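Local coordinates for protein LacI family sugar-binding transcriptional regulator (Enterococcus faecalis V583, PDB 4RK0) that binds ribose and, as a LacI family regulator, probably binds DNA to control transcription, most likely as a dimer, at the interface of chains A and B. Sequence-based numbering; all coordinates share one arbitrary frame. Chains: chain A/B, LacI family sugar-binding transcriptional regulator.

Contact 1: the interface of chains A and B. Residues chain A 17, 44, 46-48; chain B 27, 30-31, 34, 234.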
loop_
_atom_site.group_PDB
_atom_site.type_symbol
_atom_site.label_atom_id
_atom_site.label_comp_id
_atom_site.label_asym_id
_atom_site.label_seq_id
_atom_site.Cartn_x
_atom_site.Cartn_y
_atom_site.Cartn_z
ATOM N N ILE A 17 -5.290 -3.816 -2.929
ATOM C CA ILE A 17 -3.965 -3.853 -2.317
ATOM C C ILE A 17 -3.363 -2.462 -2.129
ATOM O O ILE A 17 -2.261 -2.317 -1.612
ATOM C CB ILE A 17 -2.989 -4.723 -3.131
ATOM C CG1 ILE A 17 -2.962 -4.321 -4.615
ATOM C CG2 ILE A 17 -3.390 -6.182 -2.981
ATOM C CD1 ILE A 17 -1.722 -4.786 -5.347
ATOM N N ASN A 44 -6.867 -9.349 -6.096
ATOM C CA ASN A 44 -7.550 -8.205 -5.531
ATOM C C ASN A 44 -8.698 -7.840 -6.442
ATOM O O ASN A 44 -8.539 -7.664 -7.660
ATOM C CB ASN A 44 -6.618 -7.014 -5.272
ATOM C CG ASN A 44 -5.649 -6.788 -6.385
ATOM O OD1 ASN A 44 -4.788 -7.636 -6.638
ATOM N ND2 ASN A 44 -5.762 -5.644 -7.057
ATOM N N ASP A 46 -10.636 -5.291 -6.921
ATOM C CA ASP A 46 -10.753 -3.985 -7.596
ATOM C C ASP A 46 -10.213 -4.009 -9.028
ATOM O O ASP A 46 -10.680 -3.241 -9.879
ATOM C CB ASP A 46 -10.051 -2.873 -6.792
ATOM C CG ASP A 46 -8.541 -3.007 -6.815
ATOM O OD1 ASP A 46 -8.033 -4.057 -6.394
ATOM O OD2 ASP A 46 -7.851 -2.079 -7.266
ATOM N N GLN A 47 -9.252 -4.883 -9.319
ATOM C CA GLN A 47 -8.689 -4.967 -10.672
ATOM C C GLN A 47 -9.415 -5.932 -11.600
ATOM O O GLN A 47 -8.981 -6.111 -12.744
ATOM C CB GLN A 47 -7.172 -5.280 -10.644
ATOM C CG GLN A 47 -6.318 -4.060 -10.411
ATOM C CD GLN A 47 -6.609 -2.982 -11.434
ATOM O OE1 GLN A 47 -7.300 -2.017 -11.133
ATOM N NE2 GLN A 47 -6.133 -3.171 -12.658
ATOM N N ASP A 48 -10.470 -6.569 -11.096
ATOM C CA ASP A 48 -11.419 -7.326 -11.925
ATOM C C ASP A 48 -12.512 -6.334 -12.310
ATOM O O ASP A 48 -13.454 -6.071 -11.537
ATOM C CB ASP A 48 -12.004 -8.524 -11.160
ATOM C CG ASP A 48 -12.960 -9.364 -12.025
ATOM O OD1 ASP A 48 -13.235 -8.986 -13.178
ATOM O OD2 ASP A 48 -13.426 -10.413 -11.560
ATOM N N ARG B 27 -1.057 -3.582 -9.781
ATOM C CA ARG B 27 -2.305 -3.221 -10.439
ATOM C C ARG B 27 -2.172 -3.086 -11.941
ATOM O O ARG B 27 -3.036 -3.585 -12.678
ATOM C CB ARG B 27 -2.892 -1.953 -9.858
ATOM C CG ARG B 27 -3.508 -2.191 -8.509
ATOM C CD ARG B 27 -4.160 -0.939 -7.951
ATOM N NE ARG B 27 -5.460 -0.663 -8.557
ATOM C CZ ARG B 27 -5.705 0.255 -9.491
ATOM N NH1 ARG B 27 -6.941 0.387 -9.953
ATOM N NH2 ARG B 27 -4.744 1.047 -9.981
ATOM N N GLU B 30 -1.750 -6.651 -13.353
ATOM C CA GLU B 30 -3.021 -7.305 -13.277
ATOM C C GLU B 30 -4.027 -6.861 -14.328
ATOM O O GLU B 30 -4.904 -7.641 -14.715
ATOM C CB GLU B 30 -3.653 -7.071 -11.919
ATOM C CG GLU B 30 -2.985 -7.824 -10.768
ATOM C CD GLU B 30 -3.472 -7.364 -9.412
ATOM O OE1 GLU B 30 -4.064 -6.250 -9.304
ATOM O OE2 GLU B 30 -3.286 -8.130 -8.442
ATOM N N SER B 31 -3.946 -5.610 -14.758
ATOM C CA SER B 31 -4.914 -5.118 -15.749
ATOM C C SER B 31 -4.765 -5.874 -17.061
ATOM O O SER B 31 -5.726 -6.004 -17.829
ATOM C CB SER B 31 -4.771 -3.603 -15.986
ATOM O OG SER B 31 -3.581 -3.265 -16.680
ATOM N N TYR B 34 -5.212 -10.339 -15.707
ATOM C CA TYR B 34 -6.554 -10.799 -15.362
ATOM C C TYR B 34 -7.449 -11.064 -16.589
ATOM O O TYR B 34 -8.167 -12.065 -16.645
ATOM C CB TYR B 34 -7.271 -9.809 -14.440
ATOM C CG TYR B 34 -6.842 -9.855 -12.967
ATOM C CD1 TYR B 34 -5.667 -10.496 -12.572
ATOM C CD2 TYR B 34 -7.600 -9.216 -11.985
ATOM C CE1 TYR B 34 -5.279 -10.525 -11.240
ATOM C CE2 TYR B 34 -7.226 -9.239 -10.655
ATOM C CZ TYR B 34 -6.067 -9.899 -10.287
ATOM O OH TYR B 34 -5.662 -9.906 -8.969
ATOM N N PHE B 234 1.522 2.568 -13.115
ATOM C CA PHE B 234 0.463 1.690 -13.660
ATOM C C PHE B 234 0.820 1.239 -15.076
ATOM O O PHE B 234 0.759 0.052 -15.408
ATOM C CB PHE B 234 -0.887 2.416 -13.687
ATOM C CG PHE B 234 -2.065 1.512 -13.965
ATOM C CD1 PHE B 234 -2.706 0.874 -12.934
ATOM C CD2 PHE B 234 -2.528 1.318 -15.262
ATOM C CE1 PHE B 234 -3.789 0.034 -13.170
ATOM C CE2 PHE B 234 -3.600 0.481 -15.507
ATOM C CZ PHE B 234 -4.244 -0.153 -14.465
#
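A:Gln47, A:Asp46 and A:Asn44 meet B:Arg27, B:Glu30 and B:Tyr34 in a mostly polar patch of a two-fold homodimer interface that probably holds the periplasmic-binding-protein-like regulatory cores together, as LacI family dimers do. The end of strand 39-44 and the following 3-10 helix 45-47 of chain A pack against helix 20-33 of chain B and the residue just beyond it. A:Asp46 anchors B:Arg27 in a salt bridge: the carboxylate OD2 takes NE at 3.1 Å in a bond straight to within 12° (168° at H). NE points at OD2 in the guanidinium plane, and the two flat groups are nearly coplanar. The bend of B:Arg27 at chi3 (78°) turns its guanidinium toward this carboxylate. A:Gln47, which buries 103 Å², runs across the arginine at about a right angle, its CG lying 3.9 Å from the aliphatic CG of B:Arg27. Its amide OE1 sits close to NH1, but the N-H points away, so this is a polar contact without a hydrogen bond. The methylene CG of A:Gln47 also presses against the carboxylate OE1 of B:Glu30, and CB lies 4.0 Å from ring carbon CE2 of B:Tyr34. A:Asn44 and B:Glu30 meet tip to tip. The amide ND2 of A:Asn44 gives one hydrogen bond to the syn side of B:Glu30 OE1 at 2.9 Å and another, straighter one to A:Asp46 OD1 at 2.8 Å, through which A:Asp46 helps fix the rotation of the amide as well as binding the arginine. A:Asn44 OD1 falls too near B:Glu30 OE2 for a sound contact, and that part of the model is doubtful. B:Tyr34 reaches in beside the glutamate: its phenol OH accepts a hydrogen bond from backbone N of A:Asn44 at 3.2 Å, and the carbonyl O of A:Asn44 lies in plane at its ring edge.

Contact 2: the interface of chains A and B. Residues chain A 30, 34, 38-40; chain B 42-45, 48, 55.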
loop_
_atom_site.group_PDB
_atom_site.type_symbol
_atom_site.label_atom_id
_atom_site.label_comp_id
_atom_site.label_asym_id
_atom_site.label_seq_id
_atom_site.Cartn_x
_atom_site.Cartn_y
_atom_site.Cartn_z
ATOM N N GLU A 30 1.735 -13.722 4.174
ATOM C CA GLU A 30 2.975 -14.107 3.495
ATOM C C GLU A 30 3.977 -14.632 4.516
ATOM O O GLU A 30 4.767 -15.547 4.229
ATOM C CB GLU A 30 3.625 -12.919 2.787
ATOM C CG GLU A 30 3.090 -12.524 1.420
ATOM C CD GLU A 30 3.783 -13.270 0.290
ATOM O OE1 GLU A 30 4.533 -12.631 -0.488
ATOM O OE2 GLU A 30 3.593 -14.504 0.191
ATOM N N TYR A 34 5.457 -18.382 3.802
ATOM C CA TYR A 34 6.891 -18.508 3.427
ATOM C C TYR A 34 7.579 -19.611 4.181
ATOM O O TYR A 34 8.410 -20.340 3.632
ATOM C CB TYR A 34 7.694 -17.227 3.705
ATOM C CG TYR A 34 7.642 -16.170 2.635
ATOM C CD1 TYR A 34 6.573 -16.086 1.764
ATOM C CD2 TYR A 34 8.664 -15.224 2.505
ATOM C CE1 TYR A 34 6.516 -15.116 0.783
ATOM C CE2 TYR A 34 8.604 -14.240 1.527
ATOM C CZ TYR A 34 7.521 -14.186 0.670
ATOM O OH TYR A 34 7.435 -13.216 -0.315
ATOM N N PHE A 38 4.605 -22.433 0.958
ATOM C CA PHE A 38 3.372 -22.149 0.204
ATOM C C PHE A 38 3.514 -20.871 -0.598
ATOM O O PHE A 38 4.149 -19.908 -0.140
ATOM C CB PHE A 38 2.177 -22.052 1.139
ATOM C CG PHE A 38 1.642 -23.391 1.556
ATOM C CD1 PHE A 38 2.318 -24.150 2.505
ATOM C CD2 PHE A 38 0.463 -23.912 0.981
ATOM C CE1 PHE A 38 1.838 -25.390 2.895
ATOM C CE2 PHE A 38 -0.021 -25.155 1.372
ATOM C CZ PHE A 38 0.667 -25.890 2.334
ATOM N N ILE A 39 2.940 -20.865 -1.800
ATOM C CA ILE A 39 2.941 -19.672 -2.629
ATOM C C ILE A 39 1.552 -18.990 -2.608
ATOM O O ILE A 39 0.520 -19.650 -2.515
ATOM C CB ILE A 39 3.435 -19.949 -4.071
ATOM C CG1 ILE A 39 2.525 -20.921 -4.802
ATOM C CG2 ILE A 39 4.854 -20.504 -4.054
ATOM C CD1 ILE A 39 2.902 -21.124 -6.256
ATOM N N LEU A 40 1.556 -17.660 -2.663
ATOM C CA LEU A 40 0.355 -16.853 -2.509
ATOM C C LEU A 40 -0.121 -16.446 -3.887
ATOM O O LEU A 40 0.609 -15.802 -4.632
ATOM C CB LEU A 40 0.663 -15.605 -1.663
ATOM C CG LEU A 40 -0.522 -14.717 -1.193
ATOM C CD1 LEU A 40 -0.150 -13.939 0.055
ATOM C CD2 LEU A 40 -1.003 -13.775 -2.287
ATOM N N LEU B 42 2.417 -13.923 -6.021
ATOM C CA LEU B 42 3.110 -12.778 -5.493
ATOM C C LEU B 42 4.270 -13.280 -4.651
ATOM O O LEU B 42 4.123 -14.227 -3.895
ATOM C CB LEU B 42 2.143 -11.981 -4.623
ATOM C CG LEU B 42 2.783 -10.830 -3.848
ATOM C CD1 LEU B 42 3.140 -9.736 -4.826
ATOM C CD2 LEU B 42 1.846 -10.335 -2.748
ATOM N N CYS B 43 5.402 -12.601 -4.753
ATOM C CA CYS B 43 6.484 -12.797 -3.800
ATOM C C CYS B 43 6.959 -11.425 -3.370
ATOM O O CYS B 43 7.380 -10.629 -4.223
ATOM C CB CYS B 43 7.600 -13.592 -4.443
ATOM S SG CYS B 43 9.095 -13.734 -3.410
ATOM N N ASN B 44 6.807 -11.109 -2.086
ATOM C CA ASN B 44 7.451 -9.926 -1.511
ATOM C C ASN B 44 8.845 -10.297 -1.101
ATOM O O ASN B 44 9.059 -10.903 -0.049
ATOM C CB ASN B 44 6.748 -9.443 -0.257
ATOM C CG ASN B 44 5.471 -8.745 -0.545
ATOM O OD1 ASN B 44 5.385 -7.944 -1.472
ATOM N ND2 ASN B 44 4.459 -9.030 0.255
ATOM N N ALA B 45 9.810 -9.891 -1.892
ATOM C CA ALA B 45 11.179 -10.312 -1.639
ATOM C C ALA B 45 11.679 -9.878 -0.271
ATOM O O ALA B 45 12.489 -10.579 0.325
ATOM C CB ALA B 45 12.081 -9.794 -2.731
ATOM N N ASP B 48 11.582 -12.502 2.769
ATOM C CA ASP B 48 12.438 -13.685 2.890
ATOM C C ASP B 48 13.707 -13.227 3.572
ATOM O O ASP B 48 14.610 -12.672 2.941
ATOM C CB ASP B 48 12.749 -14.312 1.542
ATOM C CG ASP B 48 13.624 -15.557 1.666
ATOM O OD1 ASP B 48 13.987 -15.986 2.785
ATOM O OD2 ASP B 48 13.956 -16.118 0.619
ATOM N N TYR B 55 13.358 -19.108 0.319
ATOM C CA TYR B 55 12.014 -18.956 -0.281
ATOM C C TYR B 55 12.131 -18.463 -1.699
ATOM O O TYR B 55 11.458 -18.959 -2.592
ATOM C CB TYR B 55 11.115 -17.990 0.503
ATOM C CG TYR B 55 9.692 -17.996 -0.017
ATOM C CD1 TYR B 55 8.854 -19.072 0.233
ATOM C CD2 TYR B 55 9.217 -16.977 -0.830
ATOM C CE1 TYR B 55 7.562 -19.106 -0.268
ATOM C CE2 TYR B 55 7.914 -16.993 -1.336
ATOM C CZ TYR B 55 7.090 -18.058 -1.049
ATOM O OH TYR B 55 5.795 -18.098 -1.553
HETATM O O HOH W 1 4.038 -16.323 -2.243
#
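The phenol OH of B:Tyr55 donates to the backbone carbonyl O of A:Phe38 at 2.8 Å and also bonds water 1 at 2.6 Å. Water 1 is gripped from both chains: B:Leu42 O lies 2.7 Å from it, A:Leu40 N 2.9 Å, and A:Glu30 OE2 is a further partner, so the backbone groups and the carboxylate share one bridging water. Alongside it, A:Leu40 O accepts a hydrogen bond from B:Leu42 N, an antiparallel bridge between the two strands 39-44. The ring of A:Tyr34 lies over a face of the B:Tyr55 ring, centroids 3.7 Å apart and planes only 15° from parallel, while the long axes of the side chains cross at about a right angle. B:Tyr55 presents its ring to this stack with CG anti to the backbone N (chi1 -172°). At its tip, A:Tyr34 OH donates to B:Asn44 O at 2.8 Å, from above the carbonyl plane rather than along a lone pair. The same phenol OH also lies close to B:Asn44 N, but the N-H there is aimed at the carboxylate OE1 of A:Glu30 at 3.2 Å, where it comes in nearly along the C-O axis. The bend of A:Glu30 at chi2 (-89°) brings its carboxylate between this strand end and water 1. Stacked rings, the strand bridge and the water together tie the core of one subunit to its partner in the probable dimer.

Contact 1 and contact 2 lie about 19 Å apart between their C-alpha centres and are partly twins across the two-fold: residues 30, 34, 44 and 48 appear in both with the chains exchanged. The copies differ in detail, for the glutamate and asparagine side chains adopt different conformations in the two. Contact 1 draws more on the 3-10 helix 45-47, whereas contact 2 adds the strand pairing and helix 54-60. Both belong to the same dimer interface, whose two halves are not identical in this crystal; the structure alone does not show whether that matters for function.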